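Local coordinates for protein Cas13d (uncultured Ruminococcus sp, PDB 6IV9) that binds a CRISPR RNA, probably matures it, and probably uses two HEPN domains to cleave target RNA under its guidance, at residues N794-V807 with P896-S908. The protein carries 2 engineered substitutions. Sequence-based numbering, arbitrary orientation.
With nucleotides of chain B.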
loop_
_atom_site.group_PDB
_atom_site.type_symbol
_atom_site.label_atom_id
_atom_site.label_comp_id
_atom_site.label_asym_id
_atom_site.label_seq_id
_atom_site.Cartn_x
_atom_site.Cartn_y
_atom_site.Cartn_z
ATOM N N ASN A 794 -9.435 23.606 -18.105
ATOM C CA ASN A 794 -9.201 23.373 -16.662
ATOM C C ASN A 794 -10.143 24.240 -15.825
ATOM O O ASN A 794 -9.992 25.430 -15.826
ATOM C CB ASN A 794 -7.741 23.663 -16.335
ATOM C CG ASN A 794 -7.381 23.312 -14.918
ATOM O OD1 ASN A 794 -7.882 23.913 -13.994
ATOM N ND2 ASN A 794 -6.518 22.340 -14.757
ATOM N N LEU A 795 -11.120 23.613 -15.184
ATOM C CA LEU A 795 -12.109 24.292 -14.312
ATOM C C LEU A 795 -11.498 24.752 -12.990
ATOM O O LEU A 795 -12.004 25.694 -12.445
ATOM C CB LEU A 795 -13.327 23.401 -14.076
ATOM C CG LEU A 795 -13.969 22.816 -15.325
ATOM C CD1 LEU A 795 -15.292 22.160 -14.996
ATOM C CD2 LEU A 795 -14.134 23.864 -16.399
ATOM N N PHE A 796 -10.503 24.043 -12.471
ATOM C CA PHE A 796 -9.983 24.462 -11.152
ATOM C C PHE A 796 -9.451 25.890 -11.249
ATOM O O PHE A 796 -9.789 26.700 -10.424
ATOM C CB PHE A 796 -8.793 23.595 -10.742
ATOM C CG PHE A 796 -9.098 22.170 -10.364
ATOM C CD1 PHE A 796 -9.914 21.875 -9.290
ATOM C CD2 PHE A 796 -8.526 21.125 -11.054
ATOM C CE1 PHE A 796 -10.175 20.566 -8.936
ATOM C CE2 PHE A 796 -8.789 19.817 -10.699
ATOM C CZ PHE A 796 -9.610 19.547 -9.640
ATOM N N LEU A 797 -8.606 26.148 -12.233
ATOM C CA LEU A 797 -8.016 27.489 -12.444
ATOM C C LEU A 797 -9.051 28.513 -12.927
ATOM O O LEU A 797 -8.973 29.639 -12.501
ATOM C CB LEU A 797 -6.852 27.352 -13.421
ATOM C CG LEU A 797 -5.698 26.506 -12.899
ATOM C CD1 LEU A 797 -4.636 26.332 -13.954
ATOM C CD2 LEU A 797 -5.112 27.114 -11.643
ATOM N N LYS A 798 -9.937 28.132 -13.838
ATOM C CA LYS A 798 -10.908 29.115 -14.369
ATOM C C LYS A 798 -11.869 29.599 -13.285
ATOM O O LYS A 798 -12.090 30.781 -13.201
ATOM C CB LYS A 798 -11.693 28.509 -15.531
ATOM C CG LYS A 798 -12.528 29.495 -16.331
ATOM C CD LYS A 798 -11.721 30.661 -16.856
ATOM C CE LYS A 798 -12.512 31.625 -17.711
ATOM N NZ LYS A 798 -11.651 32.676 -18.289
ATOM N N LYS A 799 -12.428 28.679 -12.515
ATOM C CA LYS A 799 -13.439 28.987 -11.477
ATOM C C LYS A 799 -12.873 29.768 -10.297
ATOM O O LYS A 799 -13.631 30.470 -9.681
ATOM C CB LYS A 799 -14.156 27.725 -11.009
ATOM C CG LYS A 799 -14.926 27.020 -12.102
ATOM C CD LYS A 799 -15.854 25.985 -11.579
ATOM C CE LYS A 799 -16.996 25.753 -12.532
ATOM N NZ LYS A 799 -17.946 24.757 -12.011
ATOM N N ASN A 800 -11.605 29.589 -9.971
ATOM C CA ASN A 800 -11.089 30.253 -8.753
ATOM C C ASN A 800 -9.994 31.241 -9.137
ATOM O O ASN A 800 -8.852 30.864 -9.157
ATOM C CB ASN A 800 -10.620 29.207 -7.745
ATOM C CG ASN A 800 -10.549 29.743 -6.336
ATOM O OD1 ASN A 800 -9.968 30.781 -6.109
ATOM N ND2 ASN A 800 -11.145 29.042 -5.400
ATOM N N LYS A 801 -10.382 32.481 -9.404
ATOM C CA LYS A 801 -9.397 33.498 -9.825
ATOM C C LYS A 801 -8.382 33.736 -8.711
ATOM O O LYS A 801 -7.233 33.853 -9.017
ATOM C CB LYS A 801 -10.092 34.786 -10.275
ATOM C CG LYS A 801 -9.153 35.835 -10.849
ATOM C CD LYS A 801 -9.843 37.096 -11.317
ATOM C CE LYS A 801 -10.036 37.148 -12.816
ATOM N NZ LYS A 801 -11.001 38.202 -13.229
ATOM N N ARG A 802 -8.817 33.775 -7.464
ATOM C CA ARG A 802 -7.859 34.045 -6.373
ATOM C C ARG A 802 -6.803 32.941 -6.308
ATOM O O ARG A 802 -5.641 33.272 -6.236
ATOM C CB ARG A 802 -8.596 34.087 -5.039
ATOM C CG ARG A 802 -7.688 34.333 -3.849
ATOM C CD ARG A 802 -8.454 34.397 -2.552
ATOM N NE ARG A 802 -9.039 33.133 -2.144
ATOM C CZ ARG A 802 -8.375 32.127 -1.595
ATOM N NH1 ARG A 802 -7.092 32.235 -1.317
ATOM N NH2 ARG A 802 -9.002 31.011 -1.312
ATOM N N LEU A 803 -7.209 31.676 -6.318
ATOM C CA LEU A 803 -6.205 30.587 -6.278
ATOM C C LEU A 803 -5.362 30.599 -7.554
ATOM O O LEU A 803 -4.196 30.323 -7.470
ATOM C CB LEU A 803 -6.889 29.250 -5.998
ATOM C CG LEU A 803 -7.438 29.141 -4.581
ATOM C CD1 LEU A 803 -8.130 27.817 -4.346
ATOM C CD2 LEU A 803 -6.348 29.359 -3.555
ATOM N N ARG A 804 -5.956 30.928 -8.693
ATOM C CA ARG A 804 -5.184 30.971 -9.957
ATOM C C ARG A 804 -4.072 32.015 -9.830
ATOM O O ARG A 804 -2.970 31.735 -10.231
ATOM C CB ARG A 804 -6.095 31.345 -11.125
ATOM C CG ARG A 804 -5.388 31.432 -12.465
ATOM C CD ARG A 804 -6.056 32.421 -13.399
ATOM N NE ARG A 804 -7.480 32.173 -13.370
ATOM C CZ ARG A 804 -8.406 32.986 -13.815
ATOM N NH1 ARG A 804 -9.673 32.643 -13.704
ATOM N NH2 ARG A 804 -8.072 34.134 -14.370
ATOM N N LYS A 805 -4.394 33.172 -9.267
ATOM C CA LYS A 805 -3.415 34.263 -9.065
ATOM C C LYS A 805 -2.330 33.787 -8.107
ATOM O O LYS A 805 -1.188 34.108 -8.338
ATOM C CB LYS A 805 -4.118 35.508 -8.531
ATOM C CG LYS A 805 -4.959 36.244 -9.558
ATOM C CD LYS A 805 -4.254 36.369 -10.882
ATOM C CE LYS A 805 -5.156 36.694 -12.050
ATOM N NZ LYS A 805 -4.688 36.021 -13.281
ATOM N N CYS A 806 -2.710 33.046 -7.072
ATOM C CA CYS A 806 -1.730 32.519 -6.092
ATOM C C CYS A 806 -0.762 31.571 -6.797
ATOM O O CYS A 806 0.419 31.668 -6.557
ATOM C CB CYS A 806 -2.438 31.761 -4.984
ATOM S SG CYS A 806 -3.296 32.841 -3.817
ATOM N N VAL A 807 -1.276 30.701 -7.654
ATOM C CA VAL A 807 -0.414 29.747 -8.400
ATOM C C VAL A 807 0.536 30.526 -9.311
ATOM O O VAL A 807 1.655 30.107 -9.480
ATOM C CB VAL A 807 -1.258 28.734 -9.186
ATOM C CG1 VAL A 807 -0.430 27.954 -10.182
ATOM C CG2 VAL A 807 -2.016 27.809 -8.258
ATOM N N PRO A 896 4.447 23.355 -10.353
ATOM C CA PRO A 896 4.098 22.523 -11.498
ATOM C C PRO A 896 2.771 21.760 -11.308
ATOM O O PRO A 896 2.183 21.406 -12.264
ATOM C CB PRO A 896 5.266 21.536 -11.575
ATOM C CG PRO A 896 6.411 22.277 -10.975
ATOM C CD PRO A 896 5.781 23.086 -9.871
ATOM N N PHE A 897 2.393 21.512 -10.057
ATOM C CA PHE A 897 1.177 20.753 -9.674
ATOM C C PHE A 897 -0.003 21.698 -9.484
ATOM O O PHE A 897 -1.073 21.239 -9.238
ATOM C CB PHE A 897 1.421 19.997 -8.371
ATOM C CG PHE A 897 2.712 19.229 -8.341
ATOM C CD1 PHE A 897 3.152 18.554 -9.461
ATOM C CD2 PHE A 897 3.496 19.196 -7.205
ATOM C CE1 PHE A 897 4.341 17.851 -9.443
ATOM C CE2 PHE A 897 4.684 18.495 -7.186
ATOM C CZ PHE A 897 5.098 17.826 -8.303
ATOM N N GLY A 898 0.224 22.980 -9.728
ATOM C CA GLY A 898 -0.768 24.042 -9.505
ATOM C C GLY A 898 -2.051 23.862 -10.292
ATOM O O GLY A 898 -3.068 24.282 -9.819
ATOM N N TYR A 899 -1.984 23.223 -11.448
ATOM C CA TYR A 899 -3.169 23.019 -12.313
ATOM C C TYR A 899 -4.228 22.160 -11.608
ATOM O O TYR A 899 -5.357 22.218 -12.020
ATOM C CB TYR A 899 -2.743 22.483 -13.672
ATOM C CG TYR A 899 -2.303 21.055 -13.593
ATOM C CD1 TYR A 899 -1.025 20.726 -13.199
ATOM C CD2 TYR A 899 -3.188 20.034 -13.858
ATOM C CE1 TYR A 899 -0.628 19.410 -13.103
ATOM C CE2 TYR A 899 -2.813 18.714 -13.770
ATOM C CZ TYR A 899 -1.532 18.403 -13.376
ATOM O OH TYR A 899 -1.159 17.114 -13.277
ATOM N N ASN A 900 -3.832 21.282 -10.694
ATOM C CA ASN A 900 -4.805 20.504 -9.889
ATOM C C ASN A 900 -4.807 21.188 -8.524
ATOM O O ASN A 900 -3.929 20.920 -7.733
ATOM C CB ASN A 900 -4.430 19.028 -9.802
ATOM C CG ASN A 900 -5.513 18.193 -9.166
ATOM O OD1 ASN A 900 -5.933 18.464 -8.066
ATOM N ND2 ASN A 900 -5.979 17.187 -9.865
ATOM N N ILE A 901 -5.780 22.049 -8.287
ATOM C CA ILE A 901 -5.755 22.892 -7.066
ATOM C C ILE A 901 -5.783 22.060 -5.780
ATOM O O ILE A 901 -5.022 22.371 -4.906
ATOM C CB ILE A 901 -6.877 23.936 -7.128
ATOM C CG1 ILE A 901 -6.536 25.017 -8.148
ATOM C CG2 ILE A 901 -7.138 24.520 -5.765
ATOM C CD1 ILE A 901 -5.394 25.871 -7.731
ATOM N N PRO A 902 -6.651 21.046 -5.627
ATOM C CA PRO A 902 -6.673 20.267 -4.403
ATOM C C PRO A 902 -5.331 19.561 -4.166
ATOM O O PRO A 902 -4.906 19.533 -3.070
ATOM C CB PRO A 902 -7.825 19.285 -4.632
ATOM C CG PRO A 902 -8.697 19.997 -5.604
ATOM C CD PRO A 902 -7.719 20.679 -6.531
ATOM N N ARG A 903 -4.739 18.995 -5.204
ATOM C CA ARG A 903 -3.431 18.338 -5.010
ATOM C C ARG A 903 -2.404 19.399 -4.596
ATOM O O ARG A 903 -1.754 19.213 -3.610
ATOM C CB ARG A 903 -2.978 17.623 -6.283
ATOM C CG ARG A 903 -1.621 16.955 -6.160
ATOM C CD ARG A 903 -1.209 16.047 -7.297
ATOM N NE ARG A 903 -2.142 14.998 -7.621
ATOM C CZ ARG A 903 -2.811 14.935 -8.750
ATOM N NH1 ARG A 903 -2.588 15.823 -9.689
ATOM N NH2 ARG A 903 -3.718 14.008 -8.936
ATOM N N PHE A 904 -2.380 20.530 -5.286
ATOM C CA PHE A 904 -1.385 21.589 -4.996
ATOM C C PHE A 904 -1.531 22.102 -3.567
ATOM O O PHE A 904 -0.542 22.237 -2.893
ATOM C CB PHE A 904 -1.555 22.743 -5.977
ATOM C CG PHE A 904 -0.704 23.945 -5.680
ATOM C CD1 PHE A 904 0.644 23.954 -5.974
ATOM C CD2 PHE A 904 -1.253 25.072 -5.108
ATOM C CE1 PHE A 904 1.423 25.061 -5.700
ATOM C CE2 PHE A 904 -0.473 26.176 -4.822
ATOM C CZ PHE A 904 0.862 26.164 -5.123
ATOM N N LYS A 905 -2.748 22.395 -3.137
ATOM C CA LYS A 905 -2.949 22.871 -1.752
ATOM C C LYS A 905 -2.598 21.783 -0.738
ATOM O O LYS A 905 -1.920 22.077 0.210
ATOM C CB LYS A 905 -4.386 23.341 -1.566
ATOM C CG LYS A 905 -4.717 24.612 -2.318
ATOM C CD LYS A 905 -5.949 25.278 -1.816
ATOM C CE LYS A 905 -5.839 25.744 -0.390
ATOM N NZ LYS A 905 -7.108 26.309 0.091
ATOM N N ASN A 906 -3.032 20.556 -0.985
ATOM C CA ASN A 906 -2.781 19.467 -0.015
ATOM C C ASN A 906 -1.278 19.230 0.132
ATOM O O ASN A 906 -0.858 18.946 1.221
ATOM C CB ASN A 906 -3.539 18.190 -0.356
ATOM C CG ASN A 906 -5.035 18.309 -0.203
ATOM O OD1 ASN A 906 -5.539 19.311 0.259
ATOM N ND2 ASN A 906 -5.742 17.273 -0.597
ATOM N N LEU A 907 -0.530 19.334 -0.956
ATOM C CA LEU A 907 0.923 19.058 -0.945
ATOM C C LEU A 907 1.732 20.279 -0.488
ATOM O O LEU A 907 2.893 20.100 -0.232
ATOM C CB LEU A 907 1.346 18.640 -2.354
ATOM C CG LEU A 907 0.816 17.299 -2.855
ATOM C CD1 LEU A 907 1.482 16.889 -4.148
ATOM C CD2 LEU A 907 0.982 16.219 -1.816
ATOM N N SER A 908 1.120 21.461 -0.437
ATOM C CA SER A 908 1.841 22.715 -0.096
ATOM C C SER A 908 1.542 23.218 1.316
ATOM O O SER A 908 2.363 23.926 1.842
ATOM C CB SER A 908 1.519 23.798 -1.085
ATOM O OG SER A 908 1.888 23.441 -2.385
ATOM P P A B 26 -8.054 13.773 -8.368
ATOM O OP1 A B 26 -6.949 14.074 -9.299
ATOM O OP2 A B 26 -8.630 12.429 -8.176
ATOM O "O5'" A B 26 -7.569 14.178 -6.903
ATOM C "C5'" A B 26 -6.714 15.280 -6.660
ATOM C "C4'" A B 26 -6.406 15.381 -5.191
ATOM O "O4'" A B 26 -7.654 15.621 -4.498
ATOM C "C3'" A B 26 -5.882 14.141 -4.463
ATOM O "O3'" A B 26 -4.439 14.024 -4.532
ATOM C "C2'" A B 26 -6.330 14.373 -3.008
ATOM O "O2'" A B 26 -5.264 14.815 -2.133
ATOM C "C1'" A B 26 -7.424 15.450 -3.133
ATOM N N9 A B 26 -8.686 15.058 -2.506
ATOM C C8 A B 26 -9.583 14.120 -2.952
ATOM N N7 A B 26 -10.550 13.872 -2.105
ATOM C C5 A B 26 -10.302 14.742 -1.053
ATOM C C6 A B 26 -10.945 14.948 0.169
ATOM N N6 A B 26 -12.086 14.347 0.518
ATOM N N1 A B 26 -10.381 15.818 1.039
ATOM C C2 A B 26 -9.268 16.453 0.667
ATOM N N3 A B 26 -8.535 16.290 -0.432
ATOM C C4 A B 26 -9.148 15.469 -1.287
ATOM P P A B 27 -3.721 12.844 -5.331
ATOM O OP1 A B 27 -2.283 13.253 -5.462
ATOM O OP2 A B 27 -4.449 12.547 -6.563
ATOM O "O5'" A B 27 -3.975 11.531 -4.507
ATOM C "C5'" A B 27 -3.303 11.417 -3.234
ATOM C "C4'" A B 27 -3.638 10.115 -2.617
ATOM O "O4'" A B 27 -2.943 9.974 -1.378
ATOM C "C3'" A B 27 -5.111 9.958 -2.238
ATOM O "O3'" A B 27 -5.765 9.072 -3.125
ATOM C "C2'" A B 27 -5.081 9.323 -0.834
ATOM O "O2'" A B 27 -5.886 8.155 -0.757
ATOM C "C1'" A B 27 -3.588 9.003 -0.651
ATOM N N9 A B 27 -3.135 9.068 0.728
ATOM C C8 A B 27 -2.467 8.056 1.368
ATOM N N7 A B 27 -2.243 8.290 2.632
ATOM C C5 A B 27 -2.784 9.554 2.840
ATOM C C6 A B 27 -2.842 10.384 3.974
ATOM N N6 A B 27 -2.355 10.036 5.170
ATOM N N1 A B 27 -3.479 11.575 3.852
ATOM C C2 A B 27 -3.961 11.917 2.653
ATOM N N3 A B 27 -3.911 11.248 1.505
ATOM C C4 A B 27 -3.317 10.054 1.670
ATOM P P A B 2 -12.395 24.123 4.856
ATOM O OP1 A B 2 -12.575 25.523 5.185
ATOM O OP2 A B 2 -13.551 23.267 4.694
ATOM O "O5'" A B 2 -11.610 23.994 3.492
ATOM C "C5'" A B 2 -10.513 24.815 3.174
ATOM C "C4'" A B 2 -9.580 24.100 2.249
ATOM O "O4'" A B 2 -9.399 22.725 2.648
ATOM C "C3'" A B 2 -10.124 24.003 0.840
ATOM O "O3'" A B 2 -9.952 25.256 0.239
ATOM C "C2'" A B 2 -9.319 22.841 0.292
ATOM O "O2'" A B 2 -8.017 23.215 -0.023
ATOM C "C1'" A B 2 -9.309 21.910 1.500
ATOM N N9 A B 2 -10.416 20.958 1.503
ATOM C C8 A B 2 -11.410 20.815 2.431
ATOM N N7 A B 2 -12.263 19.865 2.150
ATOM C C5 A B 2 -11.792 19.338 0.958
ATOM C C6 A B 2 -12.249 18.293 0.138
ATOM N N6 A B 2 -13.336 17.571 0.394
ATOM N N1 A B 2 -11.556 18.035 -0.987
ATOM C C2 A B 2 -10.469 18.762 -1.249
ATOM N N3 A B 2 -9.940 19.761 -0.560
ATOM C C4 A B 2 -10.659 20.008 0.545
#
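Phe796 turns one ring face to the start of helix 901-908: Pro902 CD lies over it in a CH-pi contact, 3.8 Å from the ring centroid, with the backbone N of Ile901, buried and without a hydrogen-bond partner in the model, over the same face. Beside this ring runs the Asn900 amide, pointing the same way, the two planes 38° apart. At the Tyr899 ring it is the edge that meets Asn794 ND2, while its hydroxyl bonds to Asp755; Phe904 offers a face to Val807 CG2. With CG anti to the backbone N (chi1 -174°), the Asn794 amide folds back over the helix start, where OD1 caps Leu797 N (2.9 Å); ND2 reaches across to Tyr899 O (3.0 Å, 157° at the hydrogen) and also bonds Tyr759 OH. Ile901 is a knob among Phe796, Leu797, Leu803 and Val807; its CG2 meets Leu803 CD1 at 3.7 Å, and CD1 meets Val807 CG2 at 3.9 Å. Gly898, with no side chain, lets Val807 CG1 rest on its CA, and the backbones come close there. Beyond this apolar seam helix 901-908, capped by Asn900 OD1 at Arg903 N, grips RNA of chain B: Arg903 NE and NH2 hold the A27 phosphate, NE to OP1 at 2.8 Å, Asn900 ND2 weakly meets A26 OP1, and Asn906 ND2 bonds A26 at O2' and N3. An apolar knob and one cross-segment hydrogen bond thus seat the helix that carries these RNA-binding side chains.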